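Local coordinates for protein purine phosphoribosyltransferase (Pyrococcus horikoshii, PDB 1VDM) that probably transfers phosphoribosyl groups to or from purine bases, as a member of the type I phosphoribosyltransferase family, at residues M1-A14 with V133-F147. Residues are numbered along the deposited sequence; the frame is centred on the assembly and turned at random.
Sequences MDKVYLTWWQVDRA and VFRTEKWIVFPWEEF
Val141 O is gripped twice: Leu6 N donates to it at 3.2 Å, a bent bond (136° at the hydrogen), and a water that also donates to Leu6 O lies 2.7 Å from Val141 O. One step back, the parallel pairing of strands 3-5 and 139-141, a small sheet apart from the five-stranded mixed one and probably part of the family's hood, is straighter: Val4 N gives its hydrogen to Trp139 O at 2.8 Å, and Val4 O takes that of Val141 N. Tyr5 lies alongside Val141 on one face of this sheet, CD2 3.7 Å from Val141 CB, and forms an offset edge-to-face pair with Phe147, its edge toward that ring's face, planes at 81°. With CG anti to the carbonyl carbon (chi1 -83°), Leu6 reaches CD2 over one face of the Phe134 ring, while Val133 CG1 covers the other. Thr7 and Gln10 then form a capping box that starts helix 8-23: Gln10 N bonds Thr7 OG1, and Thr7 N meets Gln10 OE1 on an in-plane lone pair, 2.7 Å away. Trp8 lays one indole face over Pro143, while NE1 bonds Asp12 of the fourth subunit. Replacing Trp8 with an alanine removes the indole, and is likely to uncover Pro143 and leave that aspartate without this N-H partner. Pro143 O, in turn, accepts from Trp9 of the third subunit. Main-chain bonds thus fix the strand register and apolar side chains fill in around it, leaving the Trp8 N-H and Pro143 carbonyl to bond between subunits.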
loop_
_atom_site.group_PDB
_atom_site.type_symbol
_atom_site.label_atom_id
_atom_site.label_comp_id
_atom_site.label_asym_id
_atom_site.label_seq_id
_atom_site.Cartn_x
_atom_site.Cartn_y
_atom_site.Cartn_z
ATOM N N MET G 1 -12.524 -6.262 43.736
ATOM C CA MET G 1 -13.346 -5.965 42.525
ATOM C C MET G 1 -14.641 -6.764 42.460
ATOM O O MET G 1 -14.656 -7.924 42.037
ATOM C CB MET G 1 -12.523 -6.210 41.256
ATOM C CG MET G 1 -11.566 -5.072 40.937
ATOM S SD MET G 1 -10.374 -5.470 39.652
ATOM C CE MET G 1 -8.980 -5.926 40.668
ATOM N N ASP G 2 -15.724 -6.117 42.879
ATOM C CA ASP G 2 -17.051 -6.723 42.886
ATOM C C ASP G 2 -17.859 -6.321 41.657
ATOM O O ASP G 2 -19.089 -6.215 41.706
ATOM C CB ASP G 2 -17.803 -6.323 44.161
ATOM C CG ASP G 2 -17.623 -4.852 44.511
ATOM O OD1 ASP G 2 -17.978 -3.983 43.679
ATOM O OD2 ASP G 2 -17.122 -4.568 45.624
ATOM N N LYS G 3 -17.149 -6.081 40.561
ATOM C CA LYS G 3 -17.769 -5.716 39.298
ATOM C C LYS G 3 -17.348 -6.729 38.237
ATOM O O LYS G 3 -16.323 -7.408 38.377
ATOM C CB LYS G 3 -17.324 -4.321 38.872
ATOM C CG LYS G 3 -17.970 -3.185 39.627
ATOM C CD LYS G 3 -17.388 -1.856 39.175
ATOM C CE LYS G 3 -18.093 -0.686 39.828
ATOM N NZ LYS G 3 -17.483 0.605 39.416
ATOM N N VAL G 4 -18.146 -6.851 37.186
ATOM C CA VAL G 4 -17.819 -7.774 36.101
ATOM C C VAL G 4 -17.429 -6.980 34.855
ATOM O O VAL G 4 -18.240 -6.230 34.302
ATOM C CB VAL G 4 -19.008 -8.716 35.765
ATOM C CG1 VAL G 4 -18.752 -9.457 34.451
ATOM C CG2 VAL G 4 -19.187 -9.710 36.876
ATOM N N TYR G 5 -16.176 -7.144 34.435
ATOM C CA TYR G 5 -15.659 -6.443 33.256
ATOM C C TYR G 5 -15.651 -7.320 32.009
ATOM O O TYR G 5 -14.696 -8.048 31.760
ATOM C CB TYR G 5 -14.233 -5.925 33.506
ATOM C CG TYR G 5 -14.138 -4.945 34.638
ATOM C CD1 TYR G 5 -14.124 -5.385 35.966
ATOM C CD2 TYR G 5 -14.111 -3.573 34.392
ATOM C CE1 TYR G 5 -14.088 -4.480 37.022
ATOM C CE2 TYR G 5 -14.077 -2.657 35.441
ATOM C CZ TYR G 5 -14.068 -3.118 36.752
ATOM O OH TYR G 5 -14.064 -2.222 37.790
ATOM N N LEU G 6 -16.718 -7.233 31.232
ATOM C CA LEU G 6 -16.877 -7.972 29.980
ATOM C C LEU G 6 -15.935 -7.461 28.881
ATOM O O LEU G 6 -15.919 -6.286 28.538
ATOM C CB LEU G 6 -18.331 -7.833 29.526
ATOM C CG LEU G 6 -19.260 -8.831 30.222
ATOM C CD1 LEU G 6 -20.632 -8.916 29.550
ATOM C CD2 LEU G 6 -18.700 -10.253 30.235
ATOM N N THR G 7 -15.131 -8.345 28.281
ATOM C CA THR G 7 -14.236 -7.961 27.172
ATOM C C THR G 7 -15.025 -7.850 25.866
ATOM O O THR G 7 -16.165 -8.311 25.782
ATOM C CB THR G 7 -13.145 -9.002 26.912
ATOM O OG1 THR G 7 -13.741 -10.179 26.359
ATOM C CG2 THR G 7 -12.416 -9.341 28.176
ATOM N N TRP G 8 -14.423 -7.239 24.849
ATOM C CA TRP G 8 -15.102 -7.118 23.552
ATOM C C TRP G 8 -15.260 -8.501 22.910
ATOM O O TRP G 8 -16.255 -8.755 22.245
ATOM C CB TRP G 8 -14.336 -6.191 22.594
ATOM C CG TRP G 8 -14.670 -4.740 22.729
ATOM C CD1 TRP G 8 -13.849 -3.753 23.196
ATOM C CD2 TRP G 8 -15.912 -4.106 22.402
ATOM N NE1 TRP G 8 -14.502 -2.546 23.183
ATOM C CE2 TRP G 8 -15.769 -2.730 22.702
ATOM C CE3 TRP G 8 -17.132 -4.562 21.889
ATOM C CZ2 TRP G 8 -16.799 -1.806 22.508
ATOM C CZ3 TRP G 8 -18.161 -3.643 21.696
ATOM C CH2 TRP G 8 -17.985 -2.278 22.007
ATOM N N TRP G 9 -14.285 -9.385 23.119
ATOM C CA TRP G 9 -14.373 -10.724 22.548
ATOM C C TRP G 9 -15.533 -11.463 23.226
ATOM O O TRP G 9 -16.237 -12.251 22.572
ATOM C CB TRP G 9 -13.063 -11.506 22.727
ATOM C CG TRP G 9 -12.996 -12.855 22.005
ATOM C CD1 TRP G 9 -12.316 -13.962 22.425
ATOM C CD2 TRP G 9 -13.618 -13.224 20.753
ATOM N NE1 TRP G 9 -12.479 -14.994 21.528
ATOM C CE2 TRP G 9 -13.272 -14.571 20.496
ATOM C CE3 TRP G 9 -14.433 -12.548 19.831
ATOM C CZ2 TRP G 9 -13.714 -15.260 19.357
ATOM C CZ3 TRP G 9 -14.874 -13.229 18.706
ATOM C CH2 TRP G 9 -14.511 -14.578 18.479
ATOM N N GLN G 10 -15.740 -11.199 24.521
ATOM C CA GLN G 10 -16.845 -11.813 25.238
ATOM C C GLN G 10 -18.146 -11.301 24.649
ATOM O O GLN G 10 -19.104 -12.057 24.500
ATOM C CB GLN G 10 -16.801 -11.489 26.740
ATOM C CG GLN G 10 -15.812 -12.332 27.540
ATOM C CD GLN G 10 -15.787 -11.966 29.012
ATOM O OE1 GLN G 10 -15.518 -10.816 29.369
ATOM N NE2 GLN G 10 -16.066 -12.946 29.877
ATOM N N VAL G 11 -18.192 -10.021 24.303
ATOM C CA VAL G 11 -19.412 -9.471 23.730
ATOM C C VAL G 11 -19.643 -9.969 22.295
ATOM O O VAL G 11 -20.784 -10.219 21.895
ATOM C CB VAL G 11 -19.402 -7.916 23.767
ATOM C CG1 VAL G 11 -20.598 -7.361 23.009
ATOM C CG2 VAL G 11 -19.454 -7.443 25.212
ATOM N N ASP G 12 -18.570 -10.123 21.521
ATOM C CA ASP G 12 -18.709 -10.611 20.150
ATOM C C ASP G 12 -19.211 -12.060 20.150
ATOM O O ASP G 12 -20.172 -12.390 19.457
ATOM C CB ASP G 12 -17.380 -10.512 19.386
ATOM C CG ASP G 12 -17.292 -9.259 18.518
ATOM O OD1 ASP G 12 -18.340 -8.774 18.041
ATOM O OD2 ASP G 12 -16.167 -8.769 18.298
ATOM N N ARG G 13 -18.568 -12.920 20.929
ATOM C CA ARG G 13 -18.995 -14.309 21.005
ATOM C C ARG G 13 -20.438 -14.445 21.505
ATOM O O ARG G 13 -21.191 -15.313 21.044
ATOM C CB ARG G 13 -18.066 -15.105 21.910
ATOM C CG ARG G 13 -16.740 -15.412 21.286
ATOM C CD ARG G 13 -15.926 -16.270 22.216
ATOM N NE ARG G 13 -15.254 -15.495 23.252
ATOM C CZ ARG G 13 -14.495 -16.030 24.198
ATOM N NH1 ARG G 13 -14.321 -17.345 24.253
ATOM N NH2 ARG G 13 -13.870 -15.250 25.060
ATOM N N ALA G 14 -20.818 -13.584 22.443
ATOM C CA ALA G 14 -22.164 -13.609 22.993
ATOM C C ALA G 14 -23.160 -13.203 21.923
ATOM O O ALA G 14 -24.239 -13.784 21.815
ATOM C CB ALA G 14 -22.267 -12.660 24.181
ATOM N N VAL G 133 -27.018 -14.431 27.498
ATOM C CA VAL G 133 -25.809 -15.227 27.698
ATOM C C VAL G 133 -25.225 -15.218 29.108
ATOM O O VAL G 133 -24.821 -16.261 29.629
ATOM C CB VAL G 133 -24.696 -14.770 26.725
ATOM C CG1 VAL G 133 -23.419 -15.567 26.965
ATOM C CG2 VAL G 133 -25.168 -14.929 25.297
ATOM N N PHE G 134 -25.166 -14.043 29.724
ATOM C CA PHE G 134 -24.590 -13.941 31.058
ATOM C C PHE G 134 -25.585 -13.721 32.194
ATOM O O PHE G 134 -26.548 -12.960 32.075
ATOM C CB PHE G 134 -23.520 -12.845 31.078
ATOM C CG PHE G 134 -22.440 -13.034 30.051
ATOM C CD1 PHE G 134 -22.328 -12.161 28.969
ATOM C CD2 PHE G 134 -21.532 -14.085 30.162
ATOM C CE1 PHE G 134 -21.325 -12.333 28.015
ATOM C CE2 PHE G 134 -20.521 -14.268 29.210
ATOM C CZ PHE G 134 -20.419 -13.392 28.137
ATOM N N ARG G 135 -25.318 -14.409 33.299
ATOM C CA ARG G 135 -26.131 -14.260 34.483
ATOM C C ARG G 135 -25.244 -13.916 35.663
ATOM O O ARG G 135 -24.248 -14.571 35.936
ATOM C CB ARG G 135 -26.850 -15.585 34.739
ATOM C CG ARG G 135 -27.764 -15.525 35.964
ATOM C CD ARG G 135 -28.123 -16.923 36.484
ATOM N NE ARG G 135 -29.552 -17.006 36.800
ATOM C CZ ARG G 135 -29.888 -17.226 38.084
ATOM N NH1 ARG G 135 -28.947 -17.350 39.004
ATOM N NH2 ARG G 135 -31.176 -17.322 38.423
ATOM N N THR G 136 -25.594 -12.811 36.310
ATOM C CA THR G 136 -24.785 -12.312 37.420
ATOM C C THR G 136 -25.578 -11.377 38.324
ATOM O O THR G 136 -26.622 -10.856 37.932
ATOM C CB THR G 136 -23.533 -11.534 36.903
ATOM O OG1 THR G 136 -22.695 -11.176 38.011
ATOM C CG2 THR G 136 -23.957 -10.259 36.176
ATOM N N GLU G 137 -25.077 -11.171 39.537
ATOM C CA GLU G 137 -25.729 -10.268 40.479
ATOM C C GLU G 137 -24.881 -9.005 40.628
ATOM O O GLU G 137 -25.345 -7.984 41.141
ATOM C CB GLU G 137 -25.908 -10.950 41.837
ATOM C CG GLU G 137 -26.891 -12.124 41.819
ATOM C CD GLU G 137 -27.078 -12.767 43.197
ATOM O OE1 GLU G 137 -27.858 -13.745 43.301
ATOM O OE2 GLU G 137 -26.444 -12.295 44.172
ATOM N N LYS G 138 -23.638 -9.080 40.159
ATOM C CA LYS G 138 -22.720 -7.954 40.235
ATOM C C LYS G 138 -23.047 -6.884 39.209
ATOM O O LYS G 138 -23.883 -7.085 38.321
ATOM C CB LYS G 138 -21.287 -8.421 40.006
ATOM C CG LYS G 138 -20.769 -9.411 41.025
ATOM C CD LYS G 138 -19.277 -9.604 40.838
ATOM C CE LYS G 138 -18.724 -10.644 41.784
ATOM N NZ LYS G 138 -17.276 -10.876 41.524
ATOM N N TRP G 139 -22.397 -5.731 39.344
ATOM C CA TRP G 139 -22.597 -4.661 38.380
ATOM C C TRP G 139 -21.663 -4.980 37.208
ATOM O O TRP G 139 -20.486 -5.326 37.407
ATOM C CB TRP G 139 -22.258 -3.297 38.982
ATOM C CG TRP G 139 -22.319 -2.177 37.979
ATOM C CD1 TRP G 139 -21.284 -1.684 37.236
ATOM C CD2 TRP G 139 -23.483 -1.440 37.579
ATOM N NE1 TRP G 139 -21.730 -0.688 36.397
ATOM C CE2 TRP G 139 -23.075 -0.517 36.588
ATOM C CE3 TRP G 139 -24.832 -1.470 37.960
ATOM C CZ2 TRP G 139 -23.965 0.369 35.975
ATOM C CZ3 TRP G 139 -25.719 -0.588 37.348
ATOM C CH2 TRP G 139 -25.278 0.320 36.366
ATOM N N ILE G 140 -22.198 -4.889 35.994
ATOM C CA ILE G 140 -21.412 -5.190 34.804
ATOM C C ILE G 140 -20.863 -3.958 34.094
ATOM O O ILE G 140 -21.614 -3.053 33.721
ATOM C CB ILE G 140 -22.233 -5.979 33.760
ATOM C CG1 ILE G 140 -22.928 -7.164 34.417
ATOM C CG2 ILE G 140 -21.306 -6.491 32.653
ATOM C CD1 ILE G 140 -23.907 -7.845 33.509
ATOM N N VAL G 141 -19.546 -3.932 33.915
ATOM C CA VAL G 141 -18.914 -2.838 33.187
ATOM C C VAL G 141 -18.646 -3.381 31.791
ATOM O O VAL G 141 -17.821 -4.273 31.612
ATOM C CB VAL G 141 -17.570 -2.407 33.805
ATOM C CG1 VAL G 141 -16.990 -1.264 32.997
ATOM C CG2 VAL G 141 -17.765 -1.990 35.255
ATOM N N PHE G 142 -19.365 -2.859 30.807
ATOM C CA PHE G 142 -19.193 -3.302 29.431
ATOM C C PHE G 142 -17.913 -2.743 28.793
ATOM O O PHE G 142 -17.340 -1.760 29.278
ATOM C CB PHE G 142 -20.426 -2.929 28.610
ATOM C CG PHE G 142 -21.646 -3.701 28.990
ATOM C CD1 PHE G 142 -22.642 -3.122 29.778
ATOM C CD2 PHE G 142 -21.798 -5.026 28.582
ATOM C CE1 PHE G 142 -23.781 -3.853 30.153
ATOM C CE2 PHE G 142 -22.933 -5.766 28.955
ATOM C CZ PHE G 142 -23.924 -5.179 29.740
ATOM N N PRO G 143 -17.460 -3.361 27.679
ATOM C CA PRO G 143 -16.242 -2.943 26.971
ATOM C C PRO G 143 -16.289 -1.501 26.476
ATOM O O PRO G 143 -15.251 -0.873 26.291
ATOM C CB PRO G 143 -16.152 -3.928 25.804
ATOM C CG PRO G 143 -17.115 -5.010 26.136
ATOM C CD PRO G 143 -18.212 -4.336 26.871
ATOM N N TRP G 144 -17.492 -0.983 26.258
ATOM C CA TRP G 144 -17.660 0.384 25.767
ATOM C C TRP G 144 -17.944 1.422 26.858
ATOM O O TRP G 144 -18.301 2.564 26.561
ATOM C CB TRP G 144 -18.790 0.419 24.742
ATOM C CG TRP G 144 -20.129 0.119 25.319
ATOM C CD1 TRP G 144 -20.987 1.006 25.923
ATOM C CD2 TRP G 144 -20.789 -1.158 25.347
ATOM N NE1 TRP G 144 -22.146 0.353 26.324
ATOM C CE2 TRP G 144 -22.047 -0.973 25.981
ATOM C CE3 TRP G 144 -20.443 -2.437 24.897
ATOM C CZ2 TRP G 144 -22.953 -2.020 26.170
ATOM C CZ3 TRP G 144 -21.353 -3.484 25.089
ATOM C CH2 TRP G 144 -22.589 -3.264 25.719
ATOM N N GLU G 145 -17.802 1.027 28.118
ATOM C CA GLU G 145 -18.055 1.947 29.224
ATOM C C GLU G 145 -16.778 2.431 29.904
ATOM O O GLU G 145 -15.804 1.695 30.008
ATOM C CB GLU G 145 -18.997 1.285 30.235
ATOM C CG GLU G 145 -20.451 1.327 29.787
ATOM C CD GLU G 145 -21.377 0.440 30.614
ATOM O OE1 GLU G 145 -22.612 0.598 30.470
ATOM O OE2 GLU G 145 -20.878 -0.412 31.388
ATOM N N GLU G 146 -16.783 3.679 30.357
ATOM C CA GLU G 146 -15.618 4.249 31.043
ATOM C C GLU G 146 -15.665 3.902 32.545
ATOM O O GLU G 146 -16.715 3.515 33.064
ATOM C CB GLU G 146 -15.579 5.774 30.845
ATOM C CG GLU G 146 -15.396 6.247 29.383
ATOM C CD GLU G 146 -16.538 5.822 28.461
ATOM O OE1 GLU G 146 -17.707 6.158 28.755
ATOM O OE2 GLU G 146 -16.272 5.151 27.438
ATOM N N PHE G 147 -14.525 4.026 33.224
ATOM C CA PHE G 147 -14.419 3.725 34.653
ATOM C C PHE G 147 -14.429 4.972 35.544
ATOM O O PHE G 147 -13.906 6.023 35.168
ATOM C CB PHE G 147 -13.107 3.006 34.977
ATOM C CG PHE G 147 -12.828 1.793 34.145
ATOM C CD1 PHE G 147 -13.850 1.090 33.525
ATOM C CD2 PHE G 147 -11.534 1.302 34.061
ATOM C CE1 PHE G 147 -13.582 -0.083 32.844
ATOM C CE2 PHE G 147 -11.259 0.127 33.382
ATOM C CZ PHE G 147 -12.284 -0.566 32.776
HETATM O O HOH W 1 -14.946 -10.923 43.354
HETATM O O HOH W 2 -15.518 -3.893 30.264
#